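Local coordinates for uncharacterized protein Atu2129 (Agrobacterium tumefaciens, PDB 3DNH), which is of unknown function but has a CREG-like beta-barrel of the pyridoxamine 5'-phosphate oxidase family, whose relatives include FMN-binding proteins, at residues Thr38-Ala43 with Ser230-Leu235; Leu44-Pro49 with Ala80-Thr85; Asp66-Phe71 with Leu146-Thr151; Ser90-Pro95 with Arg106-Gly111; Gly198-Leu203 with Trp214-Ile219. One frame throughout, in Å; residues are numbered along the deposited sequence.

Interaction 1: Thr38-Ala43 with Ser230-Leu235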
# COMPACT_ATOMS: atom_id res chain seq x y z
N THR A 38 -11.84 -6.77 3.98
CA THR A 38 -11.06 -7.75 3.25
C THR A 38 -9.68 -7.23 2.87
O THR A 38 -8.97 -7.87 2.08
CB THR A 38 -11.81 -8.31 1.99
OG1 THR A 38 -12.10 -7.23 1.07
CG2 THR A 38 -13.12 -9.03 2.37
N SER A 39 -9.29 -6.09 3.41
CA SER A 39 -7.92 -5.58 3.15
C SER A 39 -6.95 -5.89 4.29
O SER A 39 -7.22 -5.51 5.43
CB SER A 39 -7.94 -4.06 2.82
OG SER A 39 -8.84 -3.82 1.73
N ARG A 40 -5.85 -6.59 4.00
CA ARG A 40 -4.78 -6.85 5.00
C ARG A 40 -3.84 -5.67 5.20
O ARG A 40 -3.56 -5.26 6.31
CB ARG A 40 -3.92 -8.10 4.67
CG ARG A 40 -4.43 -9.43 5.28
CD ARG A 40 -3.38 -10.65 5.06
NE ARG A 40 -3.58 -11.72 6.04
CZ ARG A 40 -4.25 -12.84 5.80
NH1 ARG A 40 -4.37 -13.76 6.75
NH2 ARG A 40 -4.75 -13.08 4.58
N THR A 41 -3.34 -5.12 4.10
CA THR A 41 -2.33 -4.08 4.17
C THR A 41 -2.95 -2.71 3.95
O THR A 41 -3.87 -2.55 3.15
CB THR A 41 -1.18 -4.33 3.18
OG1 THR A 41 -0.66 -5.65 3.40
CG2 THR A 41 -0.04 -3.33 3.42
N ALA A 42 -2.48 -1.75 4.75
CA ALA A 42 -2.92 -0.38 4.73
C ALA A 42 -1.72 0.58 4.65
O ALA A 42 -0.70 0.34 5.27
CB ALA A 42 -3.69 -0.09 6.01
N ALA A 43 -1.85 1.63 3.85
CA ALA A 43 -1.01 2.78 3.94
C ALA A 43 -1.45 3.57 5.18
O ALA A 43 -2.64 3.67 5.48
CB ALA A 43 -1.17 3.62 2.67
N SER A 230 -2.93 -16.25 2.77
CA SER A 230 -2.73 -15.24 1.73
C SER A 230 -3.91 -14.29 1.49
O SER A 230 -3.71 -13.22 0.91
CB SER A 230 -2.29 -15.88 0.40
OG SER A 230 -3.29 -16.74 -0.12
N ASP A 231 -5.12 -14.65 1.96
CA ASP A 231 -6.33 -13.88 1.63
C ASP A 231 -7.31 -13.61 2.79
O ASP A 231 -7.25 -14.22 3.84
CB ASP A 231 -7.07 -14.56 0.48
CG ASP A 231 -7.73 -13.56 -0.48
OD1 ASP A 231 -8.23 -14.03 -1.53
OD2 ASP A 231 -7.74 -12.31 -0.21
N LEU A 232 -8.21 -12.66 2.56
CA LEU A 232 -9.31 -12.35 3.49
C LEU A 232 -10.60 -12.41 2.68
O LEU A 232 -10.61 -12.04 1.48
CB LEU A 232 -9.16 -10.94 4.13
CG LEU A 232 -7.90 -10.61 4.95
CD1 LEU A 232 -7.88 -9.13 5.33
CD2 LEU A 232 -7.76 -11.52 6.19
N ALA A 233 -11.68 -12.83 3.34
CA ALA A 233 -13.02 -12.87 2.74
C ALA A 233 -14.07 -12.33 3.71
O ALA A 233 -13.85 -12.32 4.97
CB ALA A 233 -13.39 -14.32 2.32
N ARG A 234 -15.16 -11.82 3.14
CA ARG A 234 -16.34 -11.46 3.91
C ARG A 234 -17.59 -12.02 3.23
O ARG A 234 -17.88 -11.67 2.07
CB ARG A 234 -16.49 -9.94 4.14
CG ARG A 234 -17.72 -9.68 5.02
CD ARG A 234 -17.86 -8.29 5.44
NE ARG A 234 -19.06 -8.00 6.22
CZ ARG A 234 -19.30 -8.31 7.51
NH1 ARG A 234 -18.44 -9.03 8.24
NH2 ARG A 234 -20.45 -7.88 8.06
N LEU A 235 -18.33 -12.85 3.94
CA LEU A 235 -19.62 -13.39 3.44
C LEU A 235 -20.74 -12.52 3.99
O LEU A 235 -20.89 -12.45 5.20
CB LEU A 235 -19.83 -14.85 3.87
CG LEU A 235 -21.08 -15.64 3.37
CD1 LEU A 235 -21.19 -15.64 1.89
CD2 LEU A 235 -21.06 -17.10 3.90
O HOH W 1 -5.17 -11.04 2.38

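Interaction 2: Leu44-Pro49 with Ala80-Thr85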
# COMPACT_ATOMS: atom_id res chain seq x y z
N LEU A 44 -0.49 4.10 5.92
CA LEU A 44 -0.75 4.83 7.14
C LEU A 44 0.06 6.10 7.01
O LEU A 44 1.30 6.03 6.81
CB LEU A 44 -0.17 4.07 8.35
CG LEU A 44 -0.65 4.31 9.79
CD1 LEU A 44 0.49 4.16 10.83
CD2 LEU A 44 -1.48 5.58 10.03
N ALA A 45 -0.62 7.23 7.17
CA ALA A 45 0.01 8.53 7.19
C ALA A 45 -0.15 9.19 8.55
O ALA A 45 -1.22 9.15 9.19
CB ALA A 45 -0.56 9.43 6.07
N THR A 46 0.91 9.89 8.93
CA THR A 46 1.11 10.42 10.25
C THR A 46 1.72 11.82 9.97
O THR A 46 2.13 12.11 8.84
CB THR A 46 2.03 9.34 10.85
OG1 THR A 46 1.39 8.54 11.87
CG2 THR A 46 3.45 9.64 11.00
N LEU A 47 1.76 12.68 10.98
CA LEU A 47 2.32 14.03 10.80
C LEU A 47 3.62 14.22 11.57
O LEU A 47 3.71 13.89 12.76
CB LEU A 47 1.31 15.13 11.19
CG LEU A 47 -0.03 15.29 10.43
CD1 LEU A 47 -0.93 16.31 11.16
CD2 LEU A 47 0.17 15.71 8.96
N ASP A 48 4.62 14.79 10.91
CA ASP A 48 5.85 15.11 11.57
C ASP A 48 5.66 16.32 12.49
O ASP A 48 5.13 17.35 12.06
CB ASP A 48 6.98 15.31 10.59
CG ASP A 48 8.32 15.39 11.27
OD1 ASP A 48 8.65 16.47 11.83
OD2 ASP A 48 9.04 14.37 11.28
N PRO A 49 6.06 16.18 13.77
CA PRO A 49 5.87 17.26 14.75
C PRO A 49 6.62 18.58 14.52
O PRO A 49 6.21 19.60 15.07
CB PRO A 49 6.29 16.63 16.07
CG PRO A 49 7.09 15.46 15.73
CD PRO A 49 6.66 14.98 14.38
N ALA A 80 4.92 5.83 15.27
CA ALA A 80 4.52 5.77 16.70
C ALA A 80 4.77 7.11 17.39
O ALA A 80 3.85 7.65 18.03
CB ALA A 80 5.25 4.66 17.43
N ARG A 81 6.01 7.62 17.26
CA ARG A 81 6.40 8.92 17.78
C ARG A 81 5.44 9.99 17.28
O ARG A 81 4.93 10.79 18.09
CB ARG A 81 7.84 9.28 17.36
CG ARG A 81 8.53 10.47 18.13
CD ARG A 81 8.24 11.88 17.56
NE ARG A 81 8.32 11.90 16.08
CZ ARG A 81 9.44 12.00 15.39
NH1 ARG A 81 10.62 12.13 16.02
NH2 ARG A 81 9.40 12.00 14.06
N ASN A 82 5.23 10.04 15.96
CA ASN A 82 4.40 11.11 15.37
C ASN A 82 3.02 11.10 15.99
O ASN A 82 2.52 12.15 16.43
CB ASN A 82 4.31 10.99 13.84
CG ASN A 82 5.62 11.30 13.14
OD1 ASN A 82 6.51 11.89 13.74
ND2 ASN A 82 5.75 10.89 11.87
N MSE A 83 2.44 9.90 16.08
CA MSE A 83 1.13 9.70 16.69
C MSE A 83 1.05 10.08 18.19
O MSE A 83 0.01 10.54 18.63
CB MSE A 83 0.66 8.26 16.47
CG MSE A 83 0.26 7.98 15.01
SE MSE A 83 -0.50 6.20 14.71
CE MSE A 83 1.14 5.09 14.90
N GLU A 84 2.14 9.92 18.95
CA GLU A 84 2.22 10.48 20.32
C GLU A 84 2.03 12.00 20.27
O GLU A 84 1.24 12.56 21.02
CB GLU A 84 3.58 10.22 21.01
CG GLU A 84 3.74 8.92 21.78
CD GLU A 84 2.48 8.47 22.55
OE1 GLU A 84 2.40 8.69 23.78
OE2 GLU A 84 1.57 7.85 21.92
N THR A 85 2.77 12.64 19.38
CA THR A 85 2.77 14.10 19.25
C THR A 85 1.44 14.68 18.70
O THR A 85 1.02 15.75 19.14
CB THR A 85 3.99 14.60 18.44
OG1 THR A 85 3.98 14.06 17.12
CG2 THR A 85 5.31 14.19 19.12
O HOH W 2 3.06 15.06 14.96
O HOH W 3 8.36 11.80 10.75

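Interaction 3: Asp66-Phe71 with Leu146-Thr151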
# COMPACT_ATOMS: atom_id res chain seq x y z
N ASP A 66 -17.67 -4.42 15.26
CA ASP A 66 -18.42 -3.27 14.70
C ASP A 66 -17.80 -2.65 13.43
O ASP A 66 -18.27 -1.60 12.97
CB ASP A 66 -18.67 -2.19 15.77
CG ASP A 66 -17.40 -1.45 16.16
OD1 ASP A 66 -17.45 -0.54 16.99
OD2 ASP A 66 -16.33 -1.81 15.64
N GLY A 67 -16.74 -3.25 12.92
CA GLY A 67 -16.06 -2.81 11.70
C GLY A 67 -14.90 -1.85 11.90
O GLY A 67 -14.30 -1.43 10.90
N THR A 68 -14.57 -1.53 13.16
CA THR A 68 -13.52 -0.57 13.49
C THR A 68 -12.12 -1.14 13.20
O THR A 68 -11.75 -2.18 13.76
CB THR A 68 -13.56 -0.14 14.98
OG1 THR A 68 -14.81 0.48 15.29
CG2 THR A 68 -12.46 0.87 15.26
N PRO A 69 -11.34 -0.44 12.33
CA PRO A 69 -9.98 -0.90 12.08
C PRO A 69 -9.06 -0.64 13.26
O PRO A 69 -9.18 0.38 13.96
CB PRO A 69 -9.54 -0.07 10.87
CG PRO A 69 -10.72 0.62 10.36
CD PRO A 69 -11.63 0.77 11.56
N PHE A 70 -8.10 -1.56 13.46
CA PHE A 70 -7.11 -1.34 14.51
C PHE A 70 -5.78 -1.84 13.98
O PHE A 70 -5.72 -2.60 13.01
CB PHE A 70 -7.52 -1.98 15.87
CG PHE A 70 -7.34 -3.50 15.95
CD1 PHE A 70 -6.16 -4.06 16.46
CD2 PHE A 70 -8.36 -4.37 15.53
CE1 PHE A 70 -6.01 -5.47 16.56
CE2 PHE A 70 -8.21 -5.75 15.61
CZ PHE A 70 -7.02 -6.30 16.12
N PHE A 71 -4.72 -1.43 14.62
CA PHE A 71 -3.41 -1.78 14.13
C PHE A 71 -2.38 -1.64 15.27
O PHE A 71 -2.67 -1.07 16.34
CB PHE A 71 -3.03 -0.94 12.90
CG PHE A 71 -3.00 0.54 13.15
CD1 PHE A 71 -1.81 1.17 13.55
CD2 PHE A 71 -4.14 1.32 12.97
CE1 PHE A 71 -1.77 2.56 13.79
CE2 PHE A 71 -4.12 2.70 13.20
CZ PHE A 71 -2.92 3.33 13.61
N LEU A 146 -0.69 -0.44 20.50
CA LEU A 146 -1.92 -0.87 19.86
C LEU A 146 -2.88 0.33 19.71
O LEU A 146 -3.13 1.04 20.67
CB LEU A 146 -2.53 -1.89 20.79
CG LEU A 146 -3.35 -3.05 20.28
CD1 LEU A 146 -3.26 -3.24 18.77
CD2 LEU A 146 -2.84 -4.27 21.07
N TYR A 147 -3.43 0.52 18.51
CA TYR A 147 -4.26 1.72 18.24
C TYR A 147 -5.52 1.34 17.50
O TYR A 147 -5.48 0.46 16.70
CB TYR A 147 -3.53 2.65 17.29
CG TYR A 147 -2.14 3.04 17.69
CD1 TYR A 147 -1.89 4.28 18.29
CD2 TYR A 147 -1.06 2.21 17.37
CE1 TYR A 147 -0.58 4.66 18.62
CE2 TYR A 147 0.19 2.56 17.70
CZ TYR A 147 0.44 3.79 18.31
OH TYR A 147 1.72 4.10 18.60
N ARG A 148 -6.64 2.04 17.72
CA ARG A 148 -7.74 1.89 16.76
C ARG A 148 -8.02 3.22 16.07
O ARG A 148 -7.77 4.32 16.63
CB ARG A 148 -9.00 1.21 17.36
CG ARG A 148 -9.56 1.92 18.54
CD ARG A 148 -10.94 1.38 18.97
NE ARG A 148 -10.90 0.06 19.57
CZ ARG A 148 -10.75 -0.18 20.88
NH1 ARG A 148 -10.60 0.80 21.77
NH2 ARG A 148 -10.72 -1.43 21.30
N LEU A 149 -8.49 3.12 14.84
CA LEU A 149 -8.83 4.28 14.06
C LEU A 149 -10.18 4.79 14.53
O LEU A 149 -11.15 4.03 14.56
CB LEU A 149 -8.85 3.94 12.55
CG LEU A 149 -9.32 5.10 11.65
CD1 LEU A 149 -8.43 6.32 11.75
CD2 LEU A 149 -9.42 4.60 10.21
N ARG A 150 -10.21 6.06 14.92
CA ARG A 150 -11.47 6.76 15.08
C ARG A 150 -11.75 7.47 13.76
O ARG A 150 -11.15 8.49 13.48
CB ARG A 150 -11.36 7.80 16.19
CG ARG A 150 -12.70 8.26 16.69
CD ARG A 150 -12.66 9.48 17.59
NE ARG A 150 -11.44 9.62 18.40
CZ ARG A 150 -11.07 10.76 18.98
NH1 ARG A 150 -11.80 11.84 18.85
NH2 ARG A 150 -9.95 10.82 19.70
N THR A 151 -12.65 6.92 12.95
CA THR A 151 -12.86 7.42 11.58
C THR A 151 -13.69 8.70 11.64
O THR A 151 -14.76 8.72 12.28
CB THR A 151 -13.56 6.37 10.70
OG1 THR A 151 -12.68 5.25 10.51
CG2 THR A 151 -13.90 6.95 9.32

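Interaction 4: Ser90-Pro95 with Arg106-Gly111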
# COMPACT_ATOMS: atom_id res chain seq x y z
N SER A 90 -4.26 9.20 8.52
CA SER A 90 -5.06 8.73 7.40
C SER A 90 -4.61 7.31 7.04
O SER A 90 -3.42 7.01 7.12
CB SER A 90 -4.91 9.66 6.19
OG SER A 90 -5.72 9.22 5.10
N VAL A 91 -5.54 6.45 6.64
CA VAL A 91 -5.17 5.11 6.13
C VAL A 91 -5.83 4.87 4.79
O VAL A 91 -6.91 5.40 4.54
CB VAL A 91 -5.57 3.94 7.10
CG1 VAL A 91 -4.92 4.10 8.43
CG2 VAL A 91 -7.10 3.88 7.29
N THR A 92 -5.15 4.14 3.92
CA THR A 92 -5.77 3.70 2.68
C THR A 92 -5.71 2.20 2.67
O THR A 92 -4.65 1.61 2.79
CB THR A 92 -5.17 4.32 1.42
OG1 THR A 92 -5.33 5.74 1.50
CG2 THR A 92 -5.88 3.78 0.10
N LEU A 93 -6.89 1.61 2.55
CA LEU A 93 -7.04 0.19 2.43
C LEU A 93 -7.34 -0.17 0.99
O LEU A 93 -8.14 0.50 0.31
CB LEU A 93 -8.16 -0.26 3.35
CG LEU A 93 -7.78 -0.43 4.83
CD1 LEU A 93 -7.40 0.90 5.47
CD2 LEU A 93 -9.02 -1.00 5.56
N ALA A 94 -6.70 -1.24 0.49
CA ALA A 94 -7.00 -1.71 -0.85
C ALA A 94 -6.73 -3.22 -0.94
O ALA A 94 -5.90 -3.72 -0.17
CB ALA A 94 -6.18 -0.95 -1.87
N PRO A 95 -7.43 -3.95 -1.85
CA PRO A 95 -7.04 -5.35 -2.13
C PRO A 95 -5.69 -5.34 -2.90
O PRO A 95 -5.67 -5.66 -4.10
CB PRO A 95 -8.18 -5.87 -3.03
CG PRO A 95 -8.70 -4.63 -3.73
CD PRO A 95 -8.61 -3.55 -2.67
N ARG A 106 -10.06 1.81 -3.65
CA ARG A 106 -9.17 2.28 -2.63
C ARG A 106 -10.00 3.06 -1.63
O ARG A 106 -10.66 4.04 -1.99
CB ARG A 106 -8.08 3.17 -3.21
CG ARG A 106 -6.92 2.42 -3.82
CD ARG A 106 -6.90 2.51 -5.29
NE ARG A 106 -6.74 3.88 -5.75
CZ ARG A 106 -7.21 4.33 -6.90
NH1 ARG A 106 -6.99 5.59 -7.22
NH2 ARG A 106 -7.89 3.54 -7.73
N LEU A 107 -9.99 2.58 -0.39
CA LEU A 107 -10.75 3.20 0.66
C LEU A 107 -9.84 4.04 1.54
O LEU A 107 -8.91 3.50 2.15
CB LEU A 107 -11.54 2.13 1.44
CG LEU A 107 -12.18 2.56 2.75
CD1 LEU A 107 -13.43 3.40 2.43
CD2 LEU A 107 -12.53 1.35 3.57
N THR A 108 -10.08 5.35 1.57
CA THR A 108 -9.32 6.23 2.45
C THR A 108 -10.17 6.61 3.67
O THR A 108 -11.29 7.08 3.53
CB THR A 108 -8.78 7.49 1.71
OG1 THR A 108 -7.91 7.06 0.67
CG2 THR A 108 -7.99 8.36 2.66
N LEU A 109 -9.62 6.38 4.87
CA LEU A 109 -10.28 6.72 6.12
C LEU A 109 -9.39 7.71 6.87
O LEU A 109 -8.22 7.42 7.12
CB LEU A 109 -10.54 5.47 6.97
CG LEU A 109 -11.22 4.25 6.29
CD1 LEU A 109 -11.16 3.05 7.22
CD2 LEU A 109 -12.69 4.57 5.97
N VAL A 110 -9.95 8.88 7.17
CA VAL A 110 -9.24 9.93 7.87
C VAL A 110 -9.80 10.05 9.28
O VAL A 110 -11.00 10.08 9.45
CB VAL A 110 -9.32 11.25 7.09
CG1 VAL A 110 -8.66 12.39 7.85
CG2 VAL A 110 -8.72 11.06 5.69
N GLY A 111 -8.94 10.14 10.29
CA GLY A 111 -9.42 10.34 11.67
C GLY A 111 -8.33 10.41 12.71
O GLY A 111 -7.26 10.97 12.45

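Interaction 5: Gly198-Leu203 with Trp214-Ile219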
# COMPACT_ATOMS: atom_id res chain seq x y z
N GLY A 198 -13.39 -27.92 6.81
CA GLY A 198 -13.75 -27.49 5.47
C GLY A 198 -14.85 -26.45 5.47
O GLY A 198 -15.09 -25.82 4.42
N GLU A 199 -15.51 -26.25 6.61
CA GLU A 199 -16.67 -25.35 6.63
C GLU A 199 -16.30 -23.87 6.41
O GLU A 199 -16.99 -23.16 5.67
CB GLU A 199 -17.49 -25.50 7.90
CG GLU A 199 -18.93 -25.07 7.74
CD GLU A 199 -19.84 -26.21 7.21
OE1 GLU A 199 -20.88 -26.47 7.85
OE2 GLU A 199 -19.54 -26.89 6.19
N ALA A 200 -15.21 -23.39 7.04
CA ALA A 200 -14.80 -21.98 6.85
C ALA A 200 -14.43 -21.74 5.37
O ALA A 200 -14.76 -20.70 4.78
CB ALA A 200 -13.67 -21.66 7.73
N SER A 201 -13.78 -22.72 4.76
CA SER A 201 -13.40 -22.65 3.35
C SER A 201 -14.63 -22.66 2.43
O SER A 201 -14.70 -21.87 1.47
CB SER A 201 -12.43 -23.77 3.02
OG SER A 201 -11.96 -23.64 1.69
N ARG A 202 -15.65 -23.47 2.75
CA ARG A 202 -16.94 -23.40 2.04
C ARG A 202 -17.58 -22.01 2.08
O ARG A 202 -18.13 -21.53 1.08
CB ARG A 202 -17.94 -24.46 2.53
CG ARG A 202 -17.63 -25.85 1.99
CD ARG A 202 -18.35 -26.99 2.73
NE ARG A 202 -19.79 -26.77 2.89
CZ ARG A 202 -20.72 -27.73 2.88
NH1 ARG A 202 -22.01 -27.39 3.04
NH2 ARG A 202 -20.40 -29.01 2.69
N LEU A 203 -17.52 -21.38 3.24
CA LEU A 203 -18.05 -20.01 3.43
C LEU A 203 -17.23 -18.99 2.67
O LEU A 203 -17.80 -18.07 2.06
CB LEU A 203 -18.10 -19.60 4.92
CG LEU A 203 -18.91 -20.50 5.85
CD1 LEU A 203 -18.69 -20.08 7.30
CD2 LEU A 203 -20.42 -20.43 5.49
N TRP A 214 -8.91 -21.83 5.48
CA TRP A 214 -9.69 -20.70 6.02
C TRP A 214 -10.13 -20.87 7.47
O TRP A 214 -10.36 -22.00 7.92
CB TRP A 214 -10.93 -20.50 5.15
CG TRP A 214 -10.59 -19.98 3.81
CD1 TRP A 214 -10.33 -20.71 2.69
CD2 TRP A 214 -10.38 -18.61 3.45
NE1 TRP A 214 -10.04 -19.88 1.64
CE2 TRP A 214 -10.03 -18.58 2.08
CE3 TRP A 214 -10.48 -17.40 4.15
CZ2 TRP A 214 -9.78 -17.38 1.39
CZ3 TRP A 214 -10.24 -16.22 3.47
CH2 TRP A 214 -9.90 -16.21 2.10
N LYS A 215 -10.25 -19.76 8.18
CA LYS A 215 -10.88 -19.72 9.50
C LYS A 215 -11.83 -18.53 9.57
O LYS A 215 -11.54 -17.49 8.99
CB LYS A 215 -9.83 -19.60 10.61
CG LYS A 215 -8.96 -20.89 10.85
CD LYS A 215 -9.79 -22.07 11.44
CE LYS A 215 -9.04 -23.42 11.46
NZ LYS A 215 -9.87 -24.63 11.83
N ILE A 216 -12.96 -18.70 10.26
CA ILE A 216 -13.82 -17.59 10.66
C ILE A 216 -13.11 -16.81 11.70
O ILE A 216 -12.64 -17.39 12.69
CB ILE A 216 -15.12 -18.06 11.24
CG1 ILE A 216 -15.90 -18.83 10.16
CG2 ILE A 216 -15.95 -16.87 11.83
CD1 ILE A 216 -17.10 -19.52 10.67
N THR A 217 -12.99 -15.50 11.47
CA THR A 217 -12.35 -14.61 12.43
C THR A 217 -13.37 -13.84 13.22
O THR A 217 -13.09 -13.46 14.38
CB THR A 217 -11.30 -13.66 11.76
OG1 THR A 217 -11.95 -12.87 10.75
CG2 THR A 217 -10.18 -14.50 11.10
N SER A 218 -14.56 -13.60 12.64
CA SER A 218 -15.52 -12.74 13.24
C SER A 218 -16.88 -12.93 12.63
O SER A 218 -17.01 -13.01 11.41
CB SER A 218 -15.07 -11.26 13.10
OG SER A 218 -15.80 -10.39 13.91
N ILE A 219 -17.92 -13.01 13.49
CA ILE A 219 -19.34 -13.05 13.05
C ILE A 219 -20.00 -11.79 13.57
O ILE A 219 -19.79 -11.42 14.72
CB ILE A 219 -20.08 -14.28 13.62
CG1 ILE A 219 -19.37 -15.58 13.17
CG2 ILE A 219 -21.59 -14.21 13.26
CD1 ILE A 219 -19.75 -16.83 13.94

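Interaction 1: Thr38-Ala43 with Ser230-Leu235
Arg40 and Leu232 cross obliquely, the aliphatic half of the arginine against one methyl of the leucine and its charged end against the other. Leu232 CD1 reaches Arg40 CG at 3.5 Å. The second methyl, CD2, lies over the centre of the guanidinium, 3.7 Å above its plane, so leucine's branched end covers a hydrocarbon chain and a flat cation at once. Leu232 CG stands anti to its own carbonyl carbon (chi1 -59°), and from there the two methyls reach Arg40. In the turn that leads into strand 41-47, CD1 also meets the backbone, with Ser39 C 3.5 Å away.

Arg40 NH2 makes a weak hydrogen bond to Asp231 O, 2.8 Å long but bent to 130° at the hydrogen. A water at the edge of the guanidinium, in its plane, accepts from the same nitrogen and donates to Ser230 O. NH1 is held elsewhere, by Ser228 O and Arg131 O. At the other end of the contact Thr38 CG2 touches Arg234 N at 3.5 Å, whereas Thr38 OG1 turns back to Asp34 O. Arg234 itself runs off to Asp220 and Asp225.

Arginine suits this place because its several N-H groups can collect main-chain carbonyls. The Asp231 carboxylate, OD2 lying 5.7 Å from Arg40 NH2, makes no ion pair with it, and the cation is probably stabilised largely by peptide dipoles and water.

Interaction 2: Leu44-Pro49 with Ala80-Thr85
Asn82 OD1, which packs against Pro49 CD at 3.2 Å, is gripped side-on by two nitrogens of Arg81. NE is 3.0 Å and NH2 2.9 Å from OD1; both approach from the same face of the amide, and the oxygen lies almost in the guanidinium plane. The arginine chain, bent at chi2 and chi3, brings the guanidinium there, and Pro49 CG lies over one of its faces. Arg81 NH2 also forms a long salt bridge of 3.7 Å with Asp48 OD2, the two charged planes being turned 75° apart. That same OD2 receives a water which in turn accepts from Asn82 ND2. A second water donates to Leu47 O and to Thr85 OG1, tying strand to helix. The dimer completes the cluster: Thr12 of the second subunit bonds Asp48 OD1 through OG1 and Arg81 NH2 through O.

Deeper in, Thr46 OG1 lies against Met83 CG at 3.4 Å and has no hydrogen-bond partner in the model, and Leu44 CD1 meets CE of Met83, a selenomethionine, at 4.2 Å. Helix 80-85 crosses strand 44-47 at 54°, axes 7.3 Å apart, and unbranched Met83 reaches Ile89 of strand 88-93 and Tyr147 of strand 144-157.

Interaction 3: Asp66-Phe71 with Leu146-Thr151
Phe71 and Tyr147 form an antiparallel hydrogen-bonded pair where strand 69-74 lies beside strand 144-157 in the closed six-stranded barrel of this pyridoxamine 5'-phosphate oxidase-like fold. Phe71 N to Tyr147 O (2.9 Å) and Tyr147 N to Phe71 O complete the ring of bonds, and this is the tightly packed end. Phe71 CG sits between its backbone N and carbonyl carbon (chi1 60°). Tyr147 CB stands over one face of the Phe71 ring, toward its rim and 4.0 Å from the centroid, in a CH-pi contact. The two rings are nearly parallel, 19° apart, but slid so far that they barely overlap. Broad, flat side chains suit this buried surface, where helix 78-85 covers both through Met83. On the other face of the sheet Leu146 CD1 comes to the edge of the Phe70 ring, 3.8 Å from CD1.

The opposite end is looser, with Thr68 and Arg148 partly exposed. Beyond the bond from Leu149 N to Pro69 O, Thr68 CG2 meets Leu149 O at 3.5 Å and Arg148 CD at 4.0 Å; the arginine's charge goes to Glu64 and Glu120. Proline, with no N-H to offer, starts the strand after a turn in which Gly67 takes a positive phi. That turn is an Asx turn: Asp66 OD2 accepts from Thr68 OG1 and, at 3.1 Å, from Thr68 N, both on the same face of its carboxylate.

Interaction 4: Ser90-Pro95 with Arg106-Gly111
Thr92 and Thr108 face each other as a non-hydrogen-bonded pair in an antiparallel beta hairpin, strands 88-93 and 106-115 of the barrel being joined by a long connection. Thr108 shows how the outer face is built. Its CB lies 3.9 Å from Thr92 OG1. From there the side chain divides: OG1 comes to 3.0 Å from Thr92 OG1, while CG2, anti to the backbone N, turns to Ser90 OG at 3.4 Å. The methyl thus packs against one hydroxyl as the oxygen approaches another, a double use open to threonine and not to a purely polar or purely apolar residue.

These hydroxyls belong to the dimer interface. Ser90 OG and Thr92 OG1 each share a hydrogen bond with Thr56 OG1 of the second subunit, and Thr108 OG1 bonds Thr56 O of that chain. Val110 CG2 lies beside Ser90 OG, at 3.6 Å. Serine is small and carries a hydroxyl for Thr56, and it also packs on Tyr55 of the second subunit.

Val91, Leu93, Leu107 and Leu109 point to the other face, into the hydrophobic interior, where Leu149 touches Val91 and Leu109 and helix 28-38 touches Leu93 and Leu107. Here Val91 CG2 touches Leu109 CB at 3.8 Å. Two hydrogen-bonded pairs hold the strands in register, Val91 with Leu109 and Leu93 with Leu107, each through two nearly straight bonds. One carbonyl serves twice: Leu107 O accepts from Leu93 N at 2.8 Å and also receives a CA-H...O contact from Thr92 CA at 3.2 Å.

Interaction 5: Gly198-Leu203 with Trp214-Ile219
The indole of Trp214 is met obliquely by Ser201, whose OG stands 3.5 Å from CD1 while its CB is 3.7 Å from the same carbon. The ring is thus touched across the contact at its five-membered end, where NE1 donates to Lys210 O; the side chain also packs on Leu226, Ala233 and Ser228. Ser201 OG has its own polar partner, Thr211 OG1. The other flat group, the Arg202 guanidinium, carries Glu199 OE2 over one face, 3.3 Å above its plane, an ion pair within the helix with no N-H aimed at the oxygen.

Ala200 makes the closest approach of the contact: its CB lies 3.3 Å from Trp214 O. Alanine's single methyl lets the helix backbone come near the strand, Ala200 CA lying 5.2 Å from Lys215 CA. Further along, Leu203 CD1 meets Ile216 CD1 at 3.8 Å. Gly198 takes the N-cap position with a positive phi, and its O accepts from Arg202 N in the first turn.

Helix 199-203 thus lies steeply across strand 215-219, at 71° and 7.6 Å between axes. Helices 199-206 and 180-194 pack on one small antiparallel three-stranded sheet, an alpha+beta layer arrangement.

Interactions 3 and 4 pair strands of the barrel, while interaction 2 lays a helix against strand 41-47. Ala43 N to Thr92 O (3.0 Å) and Ala45 N to Ser90 O (2.8 Å) are probable hydrogen bonds that join strand 41-47, shared by interactions 1 and 2, to interaction 4. Leu149 CD2 packs on Leu109 CB at 3.5 Å between interactions 3 and 4, and Met83 CE on Tyr147 CZ at 3.7 Å between 2 and 3. Interaction 1 leads from the barrel to the three-stranded sheet, where Trp214 CZ3 of interaction 5 touches Asp231 O. Interactions 2 and 5 lie about 36 Å apart between centres. The second subunit touches interactions 1, 2 and 4.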